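Local coordinates for hemolysin-related protein (Vibrio cholerae serotype O1, PDB 5V6F) that binds mannose-containing glycans, here a mannotriose, through its second beta-prism lectin domain, and probably helps target the protein to mammalian glycans, at residues A[29-34]-A[73-78]. Residues are numbered along the deposited sequence; the frame is centred on the assembly and turned at random.
With MAN (alpha-D-mannopyranose), chain B; BMA (beta-D-mannopyranose), chain C; MAN (alpha-D-mannopyranose), chain D.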
ATOM      1  N   SER A  29      -8.338   2.942   2.721  1.00  3.01           N
ATOM      2  CA  SER A  29      -8.138   1.879   3.689  1.00  1.62           C
ATOM      3  C   SER A  29      -9.285   1.865   4.688  1.00  3.84           C
ATOM      4  O   SER A  29      -9.965   2.873   4.909  1.00  3.47           O
ATOM      5  CB  SER A  29      -6.794   2.029   4.423  1.00  2.13           C
ATOM      6  OG  SER A  29      -6.771   3.192   5.243  1.00  3.05           O
ATOM      7  N   GLY A  30      -9.482   0.691   5.286  1.00  3.30           N
ATOM      8  CA  GLY A  30     -10.403   0.485   6.388  1.00  2.96           C
ATOM      9  C   GLY A  30      -9.794  -0.513   7.353  1.00  3.92           C
ATOM     10  O   GLY A  30      -8.785  -0.206   7.997  1.00  3.96           O
ATOM     11  N   PHE A  31     -10.387  -1.707   7.464  1.00  1.87           N
ATOM     12  CA  PHE A  31      -9.748  -2.816   8.166  1.00  3.16           C
ATOM     13  C   PHE A  31      -8.633  -3.450   7.347  1.00  3.71           C
ATOM     14  O   PHE A  31      -7.901  -4.298   7.873  1.00  4.29           O
ATOM     15  CB  PHE A  31     -10.768  -3.905   8.522  1.00  3.58           C
ATOM     16  CG  PHE A  31     -11.789  -3.497   9.559  1.00  4.45           C
ATOM     17  CD1 PHE A  31     -11.821  -2.212  10.077  1.00  3.77           C
ATOM     18  CD2 PHE A  31     -12.722  -4.416  10.011  1.00  5.07           C
ATOM     19  CE1 PHE A  31     -12.764  -1.851  11.023  1.00  5.21           C
ATOM     20  CE2 PHE A  31     -13.666  -4.063  10.959  1.00  5.00           C
ATOM     21  CZ  PHE A  31     -13.685  -2.776  11.465  1.00  5.68           C
ATOM     22  N   ALA A  32      -8.501  -3.072   6.080  1.00  2.17           N
ATOM     23  CA  ALA A  32      -7.449  -3.566   5.201  1.00  1.97           C
ATOM     24  C   ALA A  32      -7.042  -2.421   4.282  1.00  2.14           C
ATOM     25  O   ALA A  32      -7.480  -1.280   4.456  1.00  3.33           O
ATOM     26  CB  ALA A  32      -7.920  -4.799   4.420  1.00  3.28           C
ATOM     27  N   ILE A  33      -6.196  -2.719   3.301  1.00  3.19           N
ATOM     28  CA  ILE A  33      -5.802  -1.746   2.289  1.00  2.36           C
ATOM     29  C   ILE A  33      -6.676  -1.984   1.062  1.00  4.40           C
ATOM     30  O   ILE A  33      -6.583  -3.030   0.407  1.00  3.41           O
ATOM     31  CB  ILE A  33      -4.307  -1.848   1.952  1.00  2.11           C
ATOM     32  CG1 ILE A  33      -3.444  -1.587   3.199  1.00  2.59           C
ATOM     33  CG2 ILE A  33      -3.947  -0.881   0.822  1.00  2.89           C
ATOM     34  CD1 ILE A  33      -3.693  -0.250   3.904  1.00  3.41           C
ATOM     35  N   ASP A  34      -7.532  -1.008   0.742  1.00  2.83           N
ATOM     36  CA  ASP A  34      -8.496  -1.157  -0.342  1.00  3.37           C
ATOM     37  C   ASP A  34      -7.927  -0.773  -1.703  1.00  3.09           C
ATOM     38  O   ASP A  34      -8.241  -1.423  -2.707  1.00  3.42           O
ATOM     39  CB  ASP A  34      -9.742  -0.307  -0.066  1.00  3.29           C
ATOM     40  CG  ASP A  34     -10.502  -0.766   1.163  1.00  3.16           C
ATOM     41  OD1 ASP A  34     -10.122  -0.367   2.285  1.00  3.44           O
ATOM     42  OD2 ASP A  34     -11.484  -1.526   1.005  1.00  4.54           O
ATOM     43  N   GLY A  73      -2.022 -10.867   5.358  1.00  3.75           N
ATOM     44  CA  GLY A  73      -2.508 -12.115   5.916  1.00  2.67           C
ATOM     45  C   GLY A  73      -3.831 -12.533   5.320  1.00  2.57           C
ATOM     46  O   GLY A  73      -4.301 -11.976   4.325  1.00  1.77           O
ATOM     47  N   LEU A  74      -4.419 -13.543   5.957  1.00  4.00           N
ATOM     48  CA  LEU A  74      -5.708 -14.097   5.559  1.00  4.14           C
ATOM     49  C   LEU A  74      -6.805 -13.241   6.177  1.00  3.54           C
ATOM     50  O   LEU A  74      -7.165 -13.409   7.344  1.00  3.56           O
ATOM     51  CB  LEU A  74      -5.826 -15.552   5.997  1.00  2.69           C
ATOM     52  CG  LEU A  74      -7.140 -16.255   5.654  1.00  5.90           C
ATOM     53  CD1 LEU A  74      -7.396 -16.253   4.156  1.00  5.22           C
ATOM     54  CD2 LEU A  74      -7.123 -17.680   6.179  1.00 12.10           C
ATOM     55  N   TYR A  75      -7.323 -12.310   5.381  1.00  2.42           N
ATOM     56  CA  TYR A  75      -8.370 -11.403   5.821  1.00  2.69           C
ATOM     57  C   TYR A  75      -9.608 -12.180   6.253  1.00  2.82           C
ATOM     58  O   TYR A  75      -9.994 -13.167   5.622  1.00  2.96           O
ATOM     59  CB  TYR A  75      -8.697 -10.444   4.679  1.00  3.18           C
ATOM     60  CG  TYR A  75      -9.614  -9.295   5.014  1.00  4.01           C
ATOM     61  CD1 TYR A  75      -9.343  -8.441   6.077  1.00  1.09           C
ATOM     62  CD2 TYR A  75     -10.738  -9.041   4.241  1.00  2.74           C
ATOM     63  CE1 TYR A  75     -10.180  -7.378   6.372  1.00  3.01           C
ATOM     64  CE2 TYR A  75     -11.577  -7.978   4.526  1.00  3.23           C
ATOM     65  CZ  TYR A  75     -11.292  -7.149   5.590  1.00  2.72           C
ATOM     66  OH  TYR A  75     -12.117  -6.087   5.890  1.00  2.46           O
ATOM     67  N   ASN A  76     -10.245 -11.714   7.331  1.00  3.11           N
ATOM     68  CA  ASN A  76     -11.341 -12.465   7.934  1.00  3.79           C
ATOM     69  C   ASN A  76     -12.554 -12.592   7.023  1.00  3.58           C
ATOM     70  O   ASN A  76     -13.359 -13.510   7.216  1.00  4.59           O
ATOM     71  CB  ASN A  76     -11.776 -11.815   9.244  1.00  4.90           C
ATOM     72  CG  ASN A  76     -10.820 -12.092  10.379  1.00  6.37           C
ATOM     73  OD1 ASN A  76      -9.960 -12.973  10.306  1.00  5.62           O
ATOM     74  ND2 ASN A  76     -10.969 -11.338  11.442  1.00  2.61           N
ATOM     75  N   TRP A  77     -12.727 -11.692   6.060  1.00  1.40           N
ATOM     76  CA  TRP A  77     -13.825 -11.800   5.110  1.00  3.39           C
ATOM     77  C   TRP A  77     -13.377 -12.423   3.795  1.00  4.53           C
ATOM     78  O   TRP A  77     -14.148 -12.444   2.829  1.00  5.07           O
ATOM     79  CB  TRP A  77     -14.469 -10.426   4.899  1.00  3.30           C
ATOM     80  CG  TRP A  77     -15.275 -10.037   6.099  1.00  6.92           C
ATOM     81  CD1 TRP A  77     -16.594 -10.311   6.324  1.00  6.77           C
ATOM     82  CD2 TRP A  77     -14.807  -9.347   7.264  1.00  4.05           C
ATOM     83  NE1 TRP A  77     -16.978  -9.823   7.547  1.00  6.43           N
ATOM     84  CE2 TRP A  77     -15.899  -9.228   8.147  1.00  4.65           C
ATOM     85  CE3 TRP A  77     -13.572  -8.809   7.643  1.00  3.52           C
ATOM     86  CZ2 TRP A  77     -15.793  -8.595   9.385  1.00  5.39           C
ATOM     87  CZ3 TRP A  77     -13.473  -8.180   8.870  1.00  4.66           C
ATOM     88  CH2 TRP A  77     -14.578  -8.074   9.723  1.00  5.50           C
ATOM     89  N   GLY A  78     -12.154 -12.959   3.754  1.00  2.30           N
ATOM     90  CA  GLY A  78     -11.701 -13.775   2.651  1.00  4.66           C
ATOM     91  C   GLY A  78     -10.409 -13.311   2.014  1.00  1.73           C
ATOM     92  O   GLY A  78     -10.191 -12.110   1.822  1.00  4.11           O
TER
HETATM   93  C1  MAN B   3     -14.094  -2.006   6.449  1.00  3.06           C
HETATM   94  C2  MAN B   3     -14.690  -0.815   5.718  1.00  2.81           C
HETATM   95  C3  MAN B   3     -14.754  -1.127   4.232  1.00  4.16           C
HETATM   96  C4  MAN B   3     -13.381  -1.616   3.701  1.00  3.16           C
HETATM   97  C5  MAN B   3     -12.826  -2.766   4.583  1.00  2.34           C
HETATM   98  C6  MAN B   3     -11.396  -3.190   4.223  1.00  2.25           C
HETATM   99  O2  MAN B   3     -13.864   0.337   5.845  1.00  5.33           O
HETATM  100  O3  MAN B   3     -15.208   0.001   3.487  1.00  4.15           O
HETATM  101  O4  MAN B   3     -13.526  -2.094   2.377  1.00  2.09           O
HETATM  102  O5  MAN B   3     -12.830  -2.353   5.959  1.00  4.71           O
HETATM  103  O6  MAN B   3     -10.548  -2.045   4.306  1.00  2.42           O
HETATM  104  C1  BMA C   1     -17.623  -6.143   7.610  1.00 10.62           C
HETATM  105  C2  BMA C   1     -18.109  -6.418   6.192  1.00  7.83           C
HETATM  106  C3  BMA C   1     -16.887  -6.624   5.264  1.00  8.36           C
HETATM  107  C4  BMA C   1     -15.811  -5.547   5.454  1.00  7.29           C
HETATM  108  C5  BMA C   1     -15.513  -5.323   6.947  1.00  4.48           C
HETATM  109  C6  BMA C   1     -14.611  -4.147   7.197  1.00  6.06           C
HETATM  110  O1  BMA C   1     -18.738  -5.828   8.410  1.00 11.69           O
HETATM  111  O2  BMA C   1     -18.856  -5.316   5.690  1.00  9.50           O
HETATM  112  O3  BMA C   1     -17.251  -6.624   3.900  1.00  7.33           O
HETATM  113  O4  BMA C   1     -14.619  -5.944   4.752  1.00  5.58           O
HETATM  114  O5  BMA C   1     -16.752  -5.057   7.636  1.00  7.38           O
HETATM  115  O6  BMA C   1     -15.030  -3.085   6.353  1.00  4.97           O
HETATM  116  C1  MAN D   2     -17.246  -7.929   3.307  1.00  9.02           C
HETATM  117  C2  MAN D   2     -17.409  -7.721   1.805  1.00 11.07           C
HETATM  118  C3  MAN D   2     -18.840  -7.258   1.518  1.00 18.62           C
HETATM  119  C4  MAN D   2     -19.857  -8.214   2.163  1.00 14.91           C
HETATM  120  C5  MAN D   2     -19.575  -8.313   3.667  1.00 10.78           C
HETATM  121  C6  MAN D   2     -20.480  -9.295   4.376  1.00 14.38           C
HETATM  122  O2  MAN D   2     -17.218  -8.942   1.081  1.00 17.30           O
HETATM  123  O3  MAN D   2     -19.088  -7.119   0.123  1.00 14.50           O
HETATM  124  O4  MAN D   2     -21.173  -7.732   1.974  1.00 17.28           O
HETATM  125  O5  MAN D   2     -18.222  -8.763   3.852  1.00 11.79           O
HETATM  126  O6  MAN D   2     -20.427 -10.527   3.675  1.00 18.94           O
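Phe31 and Ala32 meet Tyr75 and Trp77 in an aromatic, largely apolar contact that joins two sheets of the beta-prism at its sugar-binding end, between the turn 30-32 that leads into strand 33-37 and the end of strand 65-75. Ala32 lays its CB over one face of the Tyr75 ring, 3.9 Å from CE1. The Phe31 ring presents CD2 to CZ3 of Trp77 at 4.0 Å, while CB of Phe31 lies 3.7 Å from OH of Tyr75. No hydrogen bond links the segments directly; the trisaccharide bridges them. One terminal mannose sits against the turn, where Phe31 N donates an almost straight bond (167°) to its ring oxygen O5 and Ala32 N gives a more bent one to O6. Asp34 accepts from two sugar hydroxyls, O6 at OD1 (2.7 Å) and O4 at OD2 (2.5 Å). Tyr75 reaches the central mannose because chi1 (-171°) turns its ring away from its own backbone N; OH is hydrogen-bonded to O4 (2.8 Å), which lies in the plane of the phenol ring. That same sugar spreads over one indole face of Trp77, C1 standing 3.3 Å above the plane, and Asn76 CB backs the opposite face. A type I turn from Tyr75 to Gly78 carries the indole, and Asn52 and Gly54 add further bonds to mannose. Tyr75 and Trp77 thus extend to the central sugar a site built on the Gly-X-X-X-Asp loop, Gly30 to Asp34, familiar from jacalin-related mannose-binding lectins.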